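PDB 7DMB: putative methyltransferase from Emericella variicolor, which probably transfers methyl groups from S-adenosylmethionine, acting in trans during calbistrin biosynthesis. Local coordinates for residues Q59-R64 and P141-P146. Residues are numbered along the deposited sequence; the frame is centred on the assembly and turned at random.
Sequences QEMIAR and PVIEGP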
ATOM      1  N   GLN A  59     -10.813   9.042  -7.381  1.00 14.31           N
ATOM      2  CA  GLN A  59      -9.699   9.735  -6.726  1.00 18.23           C
ATOM      3  C   GLN A  59     -10.071  11.159  -6.334  1.00 13.31           C
ATOM      4  O   GLN A  59      -9.616  11.664  -5.301  1.00 15.61           O
ATOM      5  CB  GLN A  59      -8.475   9.775  -7.644  1.00 14.92           C
ATOM      6  CG  GLN A  59      -7.697   8.467  -7.776  1.00 17.28           C
ATOM      7  CD  GLN A  59      -6.352   8.681  -8.444  1.00 12.86           C
ATOM      8  OE1 GLN A  59      -5.626   9.595  -8.091  1.00 15.78           O
ATOM      9  NE2 GLN A  59      -6.013   7.834  -9.404  1.00 16.39           N
ATOM     10  N   GLU A  60     -10.839  11.844  -7.177  1.00 16.31           N
ATOM     11  CA  GLU A  60     -11.316  13.185  -6.843  1.00 16.08           C
ATOM     12  C   GLU A  60     -12.447  13.145  -5.829  1.00 14.69           C
ATOM     13  O   GLU A  60     -12.592  14.080  -5.034  1.00 12.81           O
ATOM     14  CB  GLU A  60     -11.770  13.917  -8.103  1.00 14.63           C
ATOM     15  CG  GLU A  60     -10.619  14.282  -9.019  1.00 18.31           C
ATOM     16  CD  GLU A  60     -11.034  14.415 -10.463  1.00 25.32           C
ATOM     17  OE1 GLU A  60     -12.250  14.506 -10.729  1.00 22.39           O
ATOM     18  OE2 GLU A  60     -10.134  14.423 -11.332  1.00 31.31           O
ATOM     19  N   MET A  61     -13.257  12.082  -5.843  1.00 13.58           N
ATOM     20  CA  MET A  61     -14.226  11.893  -4.769  1.00 14.42           C
ATOM     21  C   MET A  61     -13.513  11.712  -3.434  1.00 17.47           C
ATOM     22  O   MET A  61     -13.919  12.292  -2.419  1.00 15.82           O
ATOM     23  CB  MET A  61     -15.109  10.688  -5.076  1.00 14.57           C
ATOM     24  CG  MET A  61     -16.351  10.588  -4.220  1.00 25.32           C
ATOM     25  SD  MET A  61     -17.010   8.914  -4.185  1.00 32.91           S
ATOM     26  CE  MET A  61     -17.406   8.707  -5.918  1.00 26.24           C
ATOM     27  N   ILE A  62     -12.438  10.909  -3.430  1.00 18.46           N
ATOM     28  CA  ILE A  62     -11.642  10.676  -2.225  1.00 12.79           C
ATOM     29  C   ILE A  62     -11.009  11.977  -1.752  1.00 12.77           C
ATOM     30  O   ILE A  62     -11.100  12.349  -0.577  1.00 10.40           O
ATOM     31  CB  ILE A  62     -10.570   9.603  -2.498  1.00 14.25           C
ATOM     32  CG1 ILE A  62     -11.195   8.212  -2.542  1.00 14.95           C
ATOM     33  CG2 ILE A  62      -9.442   9.657  -1.458  1.00 13.29           C
ATOM     34  CD1 ILE A  62     -10.261   7.170  -3.061  1.00 12.88           C
ATOM     35  N   ALA A  63     -10.334  12.675  -2.662  1.00 12.86           N
ATOM     36  CA  ALA A  63      -9.654  13.898  -2.280  1.00 12.90           C
ATOM     37  C   ALA A  63     -10.644  14.885  -1.684  1.00 14.84           C
ATOM     38  O   ALA A  63     -10.396  15.472  -0.623  1.00 12.93           O
ATOM     39  CB  ALA A  63      -8.947  14.494  -3.497  1.00 12.01           C
ATOM     40  N   ARG A  64     -11.789  15.054  -2.357  1.00 13.70           N
ATOM     41  CA  ARG A  64     -12.852  15.923  -1.874  1.00 16.43           C
ATOM     42  C   ARG A  64     -13.243  15.579  -0.446  1.00 14.97           C
ATOM     43  O   ARG A  64     -13.430  16.475   0.391  1.00 10.80           O
ATOM     44  CB  ARG A  64     -14.068  15.808  -2.796  1.00 16.35           C
ATOM     45  CG  ARG A  64     -15.278  16.603  -2.332  1.00 18.17           C
ATOM     46  CD  ARG A  64     -16.485  16.341  -3.226  1.00 24.25           C
ATOM     47  NE  ARG A  64     -17.654  17.102  -2.805  1.00 23.96           N
ATOM     48  CZ  ARG A  64     -17.866  18.380  -3.110  1.00 28.39           C
ATOM     49  NH1 ARG A  64     -16.986  19.054  -3.839  1.00 25.22           N
ATOM     50  NH2 ARG A  64     -18.966  18.987  -2.681  1.00 33.89           N
ATOM     51  N   PRO A 141     -14.903   2.099   2.065  1.00 15.41           N
ATOM     52  CA  PRO A 141     -13.814   2.306   3.031  1.00 15.11           C
ATOM     53  C   PRO A 141     -13.000   3.561   2.791  1.00 14.46           C
ATOM     54  O   PRO A 141     -12.492   4.141   3.760  1.00 11.46           O
ATOM     55  CB  PRO A 141     -12.937   1.057   2.853  1.00 14.58           C
ATOM     56  CG  PRO A 141     -13.182   0.641   1.436  1.00 19.59           C
ATOM     57  CD  PRO A 141     -14.652   0.917   1.214  1.00 15.38           C
ATOM     58  N   VAL A 142     -12.806   3.972   1.538  1.00 10.44           N
ATOM     59  CA  VAL A 142     -11.985   5.156   1.310  1.00 16.40           C
ATOM     60  C   VAL A 142     -12.729   6.453   1.607  1.00 13.57           C
ATOM     61  O   VAL A 142     -12.086   7.499   1.708  1.00 13.23           O
ATOM     62  CB  VAL A 142     -11.415   5.161  -0.124  1.00 18.55           C
ATOM     63  CG1 VAL A 142     -10.462   3.997  -0.296  1.00 17.79           C
ATOM     64  CG2 VAL A 142     -12.518   5.088  -1.166  1.00 19.00           C
ATOM     65  N   ILE A 143     -14.051   6.420   1.761  1.00 12.67           N
ATOM     66  CA  ILE A 143     -14.818   7.590   2.179  1.00 12.85           C
ATOM     67  C   ILE A 143     -15.095   7.568   3.675  1.00 13.57           C
ATOM     68  O   ILE A 143     -14.997   8.598   4.348  1.00 12.93           O
ATOM     69  CB  ILE A 143     -16.130   7.672   1.373  1.00 15.66           C
ATOM     70  CG1 ILE A 143     -15.820   7.847  -0.115  1.00 19.65           C
ATOM     71  CG2 ILE A 143     -17.032   8.812   1.887  1.00 15.64           C
ATOM     72  CD1 ILE A 143     -14.925   9.028  -0.416  1.00 16.16           C
ATOM     73  N   GLU A 144     -15.423   6.383   4.194  1.00 15.08           N
ATOM     74  CA  GLU A 144     -15.717   6.212   5.610  1.00 16.31           C
ATOM     75  C   GLU A 144     -14.477   6.366   6.458  1.00 13.90           C
ATOM     76  O   GLU A 144     -14.569   6.823   7.604  1.00 14.82           O
ATOM     77  CB  GLU A 144     -16.334   4.822   5.860  1.00 15.59           C
ATOM     78  CG  GLU A 144     -16.899   4.646   7.249  1.00 17.98           C
ATOM     79  CD  GLU A 144     -18.190   5.427   7.442  1.00 19.70           C
ATOM     80  OE1 GLU A 144     -18.646   6.082   6.481  1.00 20.88           O
ATOM     81  OE2 GLU A 144     -18.757   5.370   8.545  1.00 23.01           O
ATOM     82  N   GLY A 145     -13.322   5.960   5.926  1.00 15.66           N
ATOM     83  CA  GLY A 145     -12.065   6.037   6.634  1.00 10.63           C
ATOM     84  C   GLY A 145     -11.750   7.447   7.092  1.00 11.71           C
ATOM     85  O   GLY A 145     -11.579   7.716   8.284  1.00 10.84           O
ATOM     86  N   PRO A 146     -11.649   8.378   6.147  1.00 12.04           N
ATOM     87  CA  PRO A 146     -11.378   9.774   6.554  1.00 12.81           C
ATOM     88  C   PRO A 146     -12.443  10.342   7.491  1.00 10.20           C
ATOM     89  O   PRO A 146     -12.105  11.056   8.446  1.00 11.59           O
ATOM     90  CB  PRO A 146     -11.305  10.534   5.215  1.00 11.87           C
ATOM     91  CG  PRO A 146     -11.853   9.586   4.181  1.00 13.76           C
ATOM     92  CD  PRO A 146     -11.634   8.195   4.687  1.00  9.60           C
TER
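I62 lays its CG1–CD1 branch obliquely across the CB–CG2 branch of V142, with I62 CD1 3.6 Å from V142 CG2. CG1 of I62 stands anti to the carbonyl carbon (chi1 -75°) and the chain runs on extended from there; this carries CD1 to the other helix although CB itself starts off to the side. V142 does point its CB at helix 56-79, and I62 CD1 comes within 3.7 Å of V142 CB. I143 makes the second set of touches. Its CD1 bends back toward helix 56-79 (chi2 -55°) and settles on the backbone there, 4.0 Å from M61 O and 4.1 Å from I62 CA. The sulfur of M61 adds a looser touch, M61 SD lying 4.3 Å from I143 CD1. I62 and I143 are the matched pair across the interface, their CA atoms 6.2 Å apart. The two segments run nearly parallel, at 9°. Their axes are 9.6 Å apart, and together they join helices 56-79 and 140-157 within the helical part of the chain, away from the cofactor site, the V142 side chain lying about 12 Å from the bound S-adenosyl-L-homocysteine. Y319 of helix 319-324 and W179 of helix 172-181 both touch I62, and W179 also touches V142, while M61 also packs on M130, R133 and V134 of helix 120-134. No hydrogen bond or salt bridge crosses between the two segments; they are joined by apolar side chains meeting each other and, for I143, the backbone of helix 56-79, three of the four touching residues being buried, which implies cohesion through dispersion and exclusion of water.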